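Local coordinates for protein cystathionine gamma-synthase (Xanthomonas oryzae pv. oryzae KACC 10331, PDB 6LD7) that probably catalyses the pyridoxal 5'-phosphate-dependent formation of cystathionine in the methionine biosynthesis pathway, at residues Asn120-Lys124 and Lys125-Ala129; Tyr287-Leu291 and Ala292-Gly296; Ala354-Thr357 and Ala358-Ala362. The protein carries 1 engineered substitution. All coordinates share one frame; numbering follows the deposited sequence.

Interaction 1. Residues Asn120-Lys124 and Lys125-Ala129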
loop_
_atom_site.group_PDB
_atom_site.type_symbol
_atom_site.label_atom_id
_atom_site.label_comp_id
_atom_site.label_asym_id
_atom_site.label_seq_id
_atom_site.Cartn_x
_atom_site.Cartn_y
_atom_site.Cartn_z
ATOM N N ASN C 120 -2.706 -28.828 21.107
ATOM C CA ASN C 120 -3.679 -29.930 21.356
ATOM C C ASN C 120 -4.132 -30.582 20.067
ATOM O O ASN C 120 -4.171 -31.787 20.054
ATOM C CB ASN C 120 -4.924 -29.531 22.177
ATOM C CG ASN C 120 -4.526 -29.339 23.630
ATOM O OD1 ASN C 120 -3.660 -30.076 24.134
ATOM N ND2 ASN C 120 -4.984 -28.261 24.244
ATOM N N ALA C 121 -4.325 -29.815 18.990
ATOM C CA ALA C 121 -4.863 -30.359 17.713
ATOM C C ALA C 121 -3.802 -31.248 17.086
ATOM O O ALA C 121 -4.142 -32.387 16.662
ATOM C CB ALA C 121 -5.310 -29.233 16.786
ATOM N N LEU C 122 -2.537 -30.839 17.118
ATOM C CA LEU C 122 -1.497 -31.643 16.461
ATOM C C LEU C 122 -1.103 -32.850 17.361
ATOM O O LEU C 122 -0.758 -33.929 16.846
ATOM C CB LEU C 122 -0.307 -30.740 16.151
ATOM C CG LEU C 122 -0.567 -29.583 15.191
ATOM C CD1 LEU C 122 0.737 -28.834 14.934
ATOM C CD2 LEU C 122 -1.195 -30.079 13.895
ATOM N N ALA C 123 -1.149 -32.729 18.669
ATOM C CA ALA C 123 -0.838 -33.891 19.557
ATOM C C ALA C 123 -1.951 -34.943 19.434
ATOM O O ALA C 123 -1.656 -36.122 19.484
ATOM C CB ALA C 123 -0.716 -33.493 21.005
ATOM N N LYS C 124 -3.181 -34.506 19.332
ATOM C CA LYS C 124 -4.332 -35.408 19.163
ATOM C C LYS C 124 -4.108 -36.259 17.911
ATOM O O LYS C 124 -4.512 -37.378 17.944
ATOM C CB LYS C 124 -5.626 -34.604 19.011
ATOM C CG LYS C 124 -6.664 -34.833 20.100
ATOM C CD LYS C 124 -7.468 -36.144 19.931
ATOM C CE LYS C 124 -8.250 -36.249 18.633
ATOM N NZ LYS C 124 -8.758 -34.925 18.212
ATOM N N LYS C 125 -3.466 -35.746 16.848
ATOM C CA LYS C 125 -3.144 -36.552 15.657
ATOM C C LYS C 125 -1.868 -37.342 15.848
ATOM O O LYS C 125 -1.477 -37.996 14.921
ATOM C CB LYS C 125 -2.916 -35.674 14.429
ATOM C CG LYS C 125 -4.110 -34.839 14.043
ATOM C CD LYS C 125 -3.860 -34.106 12.759
ATOM C CE LYS C 125 -5.142 -33.856 12.007
ATOM N NZ LYS C 125 -4.797 -33.304 10.682
ATOM N N GLY C 126 -1.126 -37.227 16.931
ATOM C CA GLY C 126 0.123 -38.038 17.013
ATOM C C GLY C 126 1.280 -37.366 16.289
ATOM O O GLY C 126 2.296 -37.998 16.096
ATOM N N HIS C 127 1.279 -36.049 16.080
ATOM C CA HIS C 127 2.482 -35.386 15.500
ATOM C C HIS C 127 3.653 -35.371 16.504
ATOM O O HIS C 127 4.853 -35.320 16.080
ATOM C CB HIS C 127 2.123 -33.967 14.987
ATOM C CG HIS C 127 1.354 -33.934 13.719
ATOM N ND1 HIS C 127 0.680 -35.065 13.221
ATOM C CD2 HIS C 127 1.144 -32.930 12.845
ATOM C CE1 HIS C 127 0.033 -34.711 12.118
ATOM N NE2 HIS C 127 0.298 -33.428 11.887
ATOM N N PHE C 128 3.332 -35.402 17.783
ATOM C CA PHE C 128 4.311 -35.305 18.900
ATOM C C PHE C 128 3.483 -35.478 20.162
ATOM O O PHE C 128 2.230 -35.467 20.035
ATOM C CB PHE C 128 5.126 -33.983 18.914
ATOM C CG PHE C 128 4.316 -32.729 18.775
ATOM C CD1 PHE C 128 3.611 -32.216 19.846
ATOM C CD2 PHE C 128 4.230 -32.062 17.534
ATOM C CE1 PHE C 128 2.797 -31.095 19.683
ATOM C CE2 PHE C 128 3.456 -30.917 17.390
ATOM C CZ PHE C 128 2.694 -30.470 18.442
ATOM N N ALA C 129 4.151 -35.689 21.310
ATOM C CA ALA C 129 3.462 -35.760 22.610
ATOM C C ALA C 129 3.725 -34.430 23.374
ATOM O O ALA C 129 4.737 -33.769 23.143
ATOM C CB ALA C 129 3.966 -36.970 23.371
HETATM O O HOH W 1 0.436 -37.236 20.838
#
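The ring of Phe-128 meets Leu-122 obliquely, its CZ atom 3.8 Å from Leu-122 CB, with Ala-123 beside it at longer range. The imidazole of His-127 turns to the other end of the same leucine: the CD2 atoms of Leu-122 and His-127 are 3.8 Å apart, and the two side chains cross obliquely. A further partner of this imidazole comes from outside the chain, where it stacks with the ring of His-127 of the second subunit. Phe-128 reaches Leu-122 because chi1 is 49°, which sets CG between the backbone N and the carbonyl carbon and folds the ring back toward the helix.

The backbone that brings both rings round is a Schellman motif. Gly-126 N donates to Ala-123 O at 2.8 Å, coming from above the carbonyl plane of Ala-123, and His-127 N donates to Leu-122 O at 3.0 Å with an N-H...O angle of 162°. Gly-126, the first residue to leave helical angles, turns the chain with a positive phi of 83°. The amide of Lys-125 contributes two weak bonds, to Ala-121 O and Leu-122 O. One water ties the turn to the outgoing chain, donating to Ala-123 O at 2.7 Å and to Phe-128 O at 2.6 Å. Beside it, Ala-123 CA makes a C-H...O contact with Phe-128 O at 3.5 Å.

The extended side chain of Lys-125 leaves the turn, and its NZ donates to the carbonyl oxygens of Asn-96 and Leu-99 of the second subunit, so this Schellman turn also forms part of a subunit interface. Within the chain it joins helix 113-124 to strand 129-133, which is outermost within this chain in the seven-stranded sheet. Ala-129 pairs by backbone bonds with Asp-103 and Leu-105, while Ala-123 rests on Leu-130.

Interaction 2. Residues Tyr287-Leu291 and Ala292-Gly296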
loop_
_atom_site.group_PDB
_atom_site.type_symbol
_atom_site.label_atom_id
_atom_site.label_comp_id
_atom_site.label_asym_id
_atom_site.label_seq_id
_atom_site.Cartn_x
_atom_site.Cartn_y
_atom_site.Cartn_z
ATOM N N TYR C 287 -1.462 -7.276 38.913
ATOM C CA TYR C 287 -0.512 -8.235 38.334
ATOM C C TYR C 287 0.383 -7.412 37.416
ATOM O O TYR C 287 -0.069 -7.009 36.345
ATOM C CB TYR C 287 -1.262 -9.371 37.626
ATOM C CG TYR C 287 -2.153 -10.203 38.510
ATOM C CD1 TYR C 287 -1.650 -11.233 39.306
ATOM C CD2 TYR C 287 -3.506 -9.904 38.599
ATOM C CE1 TYR C 287 -2.480 -11.943 40.181
ATOM C CE2 TYR C 287 -4.347 -10.598 39.431
ATOM C CZ TYR C 287 -3.842 -11.633 40.207
ATOM O OH TYR C 287 -4.764 -12.310 40.944
ATOM N N PHE C 288 1.554 -7.063 37.889
ATOM C CA PHE C 288 2.496 -6.167 37.163
ATOM C C PHE C 288 3.899 -6.379 37.710
ATOM O O PHE C 288 4.122 -6.170 38.879
ATOM C CB PHE C 288 2.163 -4.688 37.296
ATOM C CG PHE C 288 3.079 -3.774 36.516
ATOM C CD1 PHE C 288 3.203 -3.895 35.150
ATOM C CD2 PHE C 288 3.793 -2.757 37.156
ATOM C CE1 PHE C 288 4.012 -3.008 34.439
ATOM C CE2 PHE C 288 4.608 -1.887 36.448
ATOM C CZ PHE C 288 4.727 -2.014 35.097
ATOM N N PRO C 289 4.853 -6.763 36.859
ATOM C CA PRO C 289 6.161 -7.161 37.344
ATOM C C PRO C 289 6.945 -5.996 37.983
ATOM O O PRO C 289 7.900 -6.257 38.669
ATOM C CB PRO C 289 6.837 -7.684 36.086
ATOM C CG PRO C 289 5.665 -8.145 35.193
ATOM C CD PRO C 289 4.636 -7.060 35.418
ATOM N N GLY C 290 6.558 -4.768 37.679
ATOM C CA GLY C 290 7.118 -3.545 38.280
ATOM C C GLY C 290 6.925 -3.398 39.780
ATOM O O GLY C 290 7.596 -2.598 40.358
ATOM N N LEU C 291 5.903 -4.006 40.353
ATOM C CA LEU C 291 5.520 -3.829 41.743
ATOM C C LEU C 291 6.391 -4.775 42.547
ATOM O O LEU C 291 6.512 -5.978 42.202
ATOM C CB LEU C 291 4.036 -4.177 41.880
ATOM C CG LEU C 291 3.076 -3.171 41.254
ATOM C CD1 LEU C 291 1.661 -3.701 41.397
ATOM C CD2 LEU C 291 3.266 -1.773 41.891
ATOM N N ALA C 292 6.857 -4.296 43.675
ATOM C CA ALA C 292 7.811 -5.030 44.532
ATOM C C ALA C 292 7.137 -6.228 45.156
ATOM O O ALA C 292 7.833 -7.104 45.491
ATOM C CB ALA C 292 8.397 -4.062 45.564
ATOM N N THR C 293 5.813 -6.261 45.284
ATOM C CA THR C 293 5.026 -7.356 45.858
ATOM C C THR C 293 4.557 -8.349 44.820
ATOM O O THR C 293 3.915 -9.336 45.221
ATOM C CB THR C 293 3.795 -6.745 46.524
ATOM O OG1 THR C 293 3.214 -5.965 45.480
ATOM C CG2 THR C 293 4.232 -5.880 47.700
ATOM N N HIS C 294 4.933 -8.143 43.554
ATOM C CA HIS C 294 4.613 -9.091 42.466
ATOM C C HIS C 294 5.595 -10.251 42.548
ATOM O O HIS C 294 6.796 -10.071 42.468
ATOM C CB HIS C 294 4.636 -8.399 41.088
ATOM C CG HIS C 294 4.078 -9.253 40.016
ATOM N ND1 HIS C 294 4.893 -10.014 39.199
ATOM C CD2 HIS C 294 2.808 -9.600 39.731
ATOM C CE1 HIS C 294 4.146 -10.622 38.309
ATOM N NE2 HIS C 294 2.878 -10.437 38.678
ATOM N N PRO C 295 5.098 -11.483 42.513
ATOM C CA PRO C 295 5.985 -12.650 42.520
ATOM C C PRO C 295 6.803 -12.636 41.221
ATOM O O PRO C 295 6.261 -12.562 40.146
ATOM C CB PRO C 295 5.042 -13.857 42.685
ATOM C CG PRO C 295 3.656 -13.329 42.335
ATOM C CD PRO C 295 3.661 -11.825 42.480
ATOM N N GLY C 296 8.117 -12.777 41.329
ATOM C CA GLY C 296 9.045 -12.643 40.194
ATOM C C GLY C 296 9.527 -11.219 39.956
ATOM O O GLY C 296 10.298 -11.046 38.969
#
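His-294 lays its imidazole against the backbone of Phe-288 and Pro-289. Over one face of the ring are Phe-288 C, 3.7 Å above the plane, and Pro-289 N, both offset toward the rim. On the opposite face Pro-295 CD lies 3.5 Å above the plane, again toward the rim, so the ring has backbone on one face and a proline carbon on the other. Closer to the backbone, His-294 CB touches Phe-288 O at 3.2 Å and Leu-291 O at 3.3 Å, a tight fit at the root of the side chain. With chi1 at -169°, CG stands opposite the backbone N, and this swings the imidazole back over the earlier residues of the loop.

Two consecutive type I beta turns put these groups in place. The first runs from Phe-288 to Leu-291 and is closed by Leu-291 N donating to Phe-288 O at 3.2 Å; the second starts at Leu-291 and ends at His-294, whose N donates to Leu-291 O at 3.0 Å with an angle of 158°. Leu-291 thus closes one turn and opens the next, and the chain doubles back far enough for His-294 to meet Phe-288. Inside the first turn, Gly-290 N lies over a face of the Phe-288 ring, 3.5 Å above its plane.

The next layer is formed by the rest of the chain. Phe-288 packs on Ala-270, Asp-271 and Ala-274 of helix 259-277, and Tyr-287 OH is hydrogen-bonded to Glu-314 of strand 310-315. Pro-289 O accepts from His-297, while Gly-296 is the N-cap of helix 297-303. The two turns, with Pro-295 and Gly-296, make the connection from strand 283-287, outermost in its sheet within this chain, to helix 297-303.

Interaction 3. Residues Ala354-Thr357 and Ala358-Ala362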
loop_
_atom_site.group_PDB
_atom_site.type_symbol
_atom_site.label_atom_id
_atom_site.label_comp_id
_atom_site.label_asym_id
_atom_site.label_seq_id
_atom_site.Cartn_x
_atom_site.Cartn_y
_atom_site.Cartn_z
ATOM N N ALA C 354 -12.995 -16.954 27.412
ATOM C CA ALA C 354 -14.460 -17.225 27.356
ATOM C C ALA C 354 -14.706 -18.701 26.959
ATOM O O ALA C 354 -15.613 -19.236 27.532
ATOM C CB ALA C 354 -15.159 -16.291 26.390
ATOM N N ALA C 355 -13.852 -19.324 26.143
ATOM C CA ALA C 355 -14.041 -20.733 25.666
ATOM C C ALA C 355 -13.768 -21.703 26.831
ATOM O O ALA C 355 -14.324 -22.794 26.805
ATOM C CB ALA C 355 -13.149 -21.050 24.480
ATOM N N MET C 356 -13.022 -21.305 27.878
ATOM C CA MET C 356 -12.794 -22.224 29.024
ATOM C C MET C 356 -14.111 -22.334 29.793
ATOM O O MET C 356 -14.917 -21.358 29.729
ATOM C CB MET C 356 -11.713 -21.673 29.953
ATOM C CG MET C 356 -10.326 -21.739 29.386
ATOM S SD MET C 356 -9.121 -20.827 30.442
ATOM C CE MET C 356 -8.730 -21.990 31.724
ATOM N N THR C 357 -14.292 -23.394 30.582
ATOM C CA THR C 357 -15.356 -23.450 31.620
ATOM C C THR C 357 -14.999 -22.531 32.800
ATOM O O THR C 357 -13.803 -22.125 32.917
ATOM C CB THR C 357 -15.564 -24.883 32.119
ATOM O OG1 THR C 357 -14.375 -25.269 32.831
ATOM C CG2 THR C 357 -15.894 -25.843 30.978
ATOM N N ALA C 358 -15.983 -22.279 33.655
ATOM C CA ALA C 358 -15.913 -21.453 34.860
ATOM C C ALA C 358 -14.924 -22.122 35.813
ATOM O O ALA C 358 -14.133 -21.410 36.517
ATOM C CB ALA C 358 -17.269 -21.264 35.483
ATOM N N GLU C 359 -14.927 -23.428 35.760
ATOM C CA GLU C 359 -14.147 -24.296 36.666
ATOM C C GLU C 359 -12.665 -24.245 36.229
ATOM O O GLU C 359 -11.828 -24.072 37.068
ATOM C CB GLU C 359 -14.846 -25.655 36.610
ATOM C CG GLU C 359 -14.299 -26.694 37.556
ATOM C CD GLU C 359 -13.497 -27.827 36.914
ATOM O OE1 GLU C 359 -12.414 -27.534 36.314
ATOM O OE2 GLU C 359 -13.938 -29.014 37.032
ATOM N N ALA C 360 -12.358 -24.381 34.939
ATOM C CA ALA C 360 -11.004 -24.171 34.383
ATOM C C ALA C 360 -10.456 -22.761 34.707
ATOM O O ALA C 360 -9.262 -22.643 34.958
ATOM C CB ALA C 360 -11.025 -24.424 32.903
ATOM N N ARG C 361 -11.296 -21.732 34.670
ATOM C CA ARG C 361 -10.889 -20.333 34.887
ATOM C C ARG C 361 -10.541 -20.229 36.367
ATOM O O ARG C 361 -9.491 -19.677 36.653
ATOM C CB ARG C 361 -11.940 -19.301 34.482
ATOM C CG ARG C 361 -11.898 -18.973 32.987
ATOM C CD ARG C 361 -12.646 -17.698 32.578
ATOM N NE ARG C 361 -14.045 -17.730 32.986
ATOM C CZ ARG C 361 -15.032 -18.330 32.263
ATOM N NH1 ARG C 361 -14.829 -18.901 31.079
ATOM N NH2 ARG C 361 -16.243 -18.341 32.744
ATOM N N ALA C 362 -11.353 -20.778 37.265
ATOM C CA ALA C 362 -11.046 -20.690 38.712
ATOM C C ALA C 362 -9.729 -21.460 38.954
ATOM O O ALA C 362 -8.922 -20.969 39.707
ATOM C CB ALA C 362 -12.217 -21.151 39.583
#
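A helix start at the protein surface is the setting here: the loop that follows strand 344-346 turns into helix 358-363, and local contacts bind its last residues to the first helical turn. Thr-357 is the N-cap. Its OG1 accepts from Ala-360 N at 3.0 Å in a nearly straight bond, the N-H...O angle being 172°. With chi1 at 67°, OG1 turns inward over the start of the helix, where the amide of Ala-360 meets it. The regular helical pattern begins at once, with Arg-361 N donating to Thr-357 O at 3.1 Å.

Met-356 spreads alongside this first turn. Its bent chain ends with CE 3.5 Å from Ala-360 CB, an apolar contact, while its CB lies 4.1 Å from Arg-361 CG. Arg-361 doubles back over the loop: one face of the guanidinium has Thr-357 O above it, toward the rim, and NH1 is hydrogen-bonded to the carbonyl oxygen of His-353. The whole is a threonine N-cap, a motif in which a side-chain hydroxyl supplies the acceptor missing at a helix N terminus.

How the interactions relate
The three contacts come in series along the chain, each a local connection between elements of the fold. Interaction 1 belongs to the domain of the seven-stranded sheet, at the junction of helix 113-124 with strand 129-133. Interactions 2 and 3 belong to the part built round the five-stranded sheet, one following strand 283-287, outermost there within this chain, the other opening helix 358-363. Centres of interactions 1 and 2 are 35 Å apart, those of 1 and 3 23 Å, and those of 2 and 3 25 Å; none touches another. Only interaction 1 meets another subunit, so it bears on assembly, whereas the other two shape the chain's own connections.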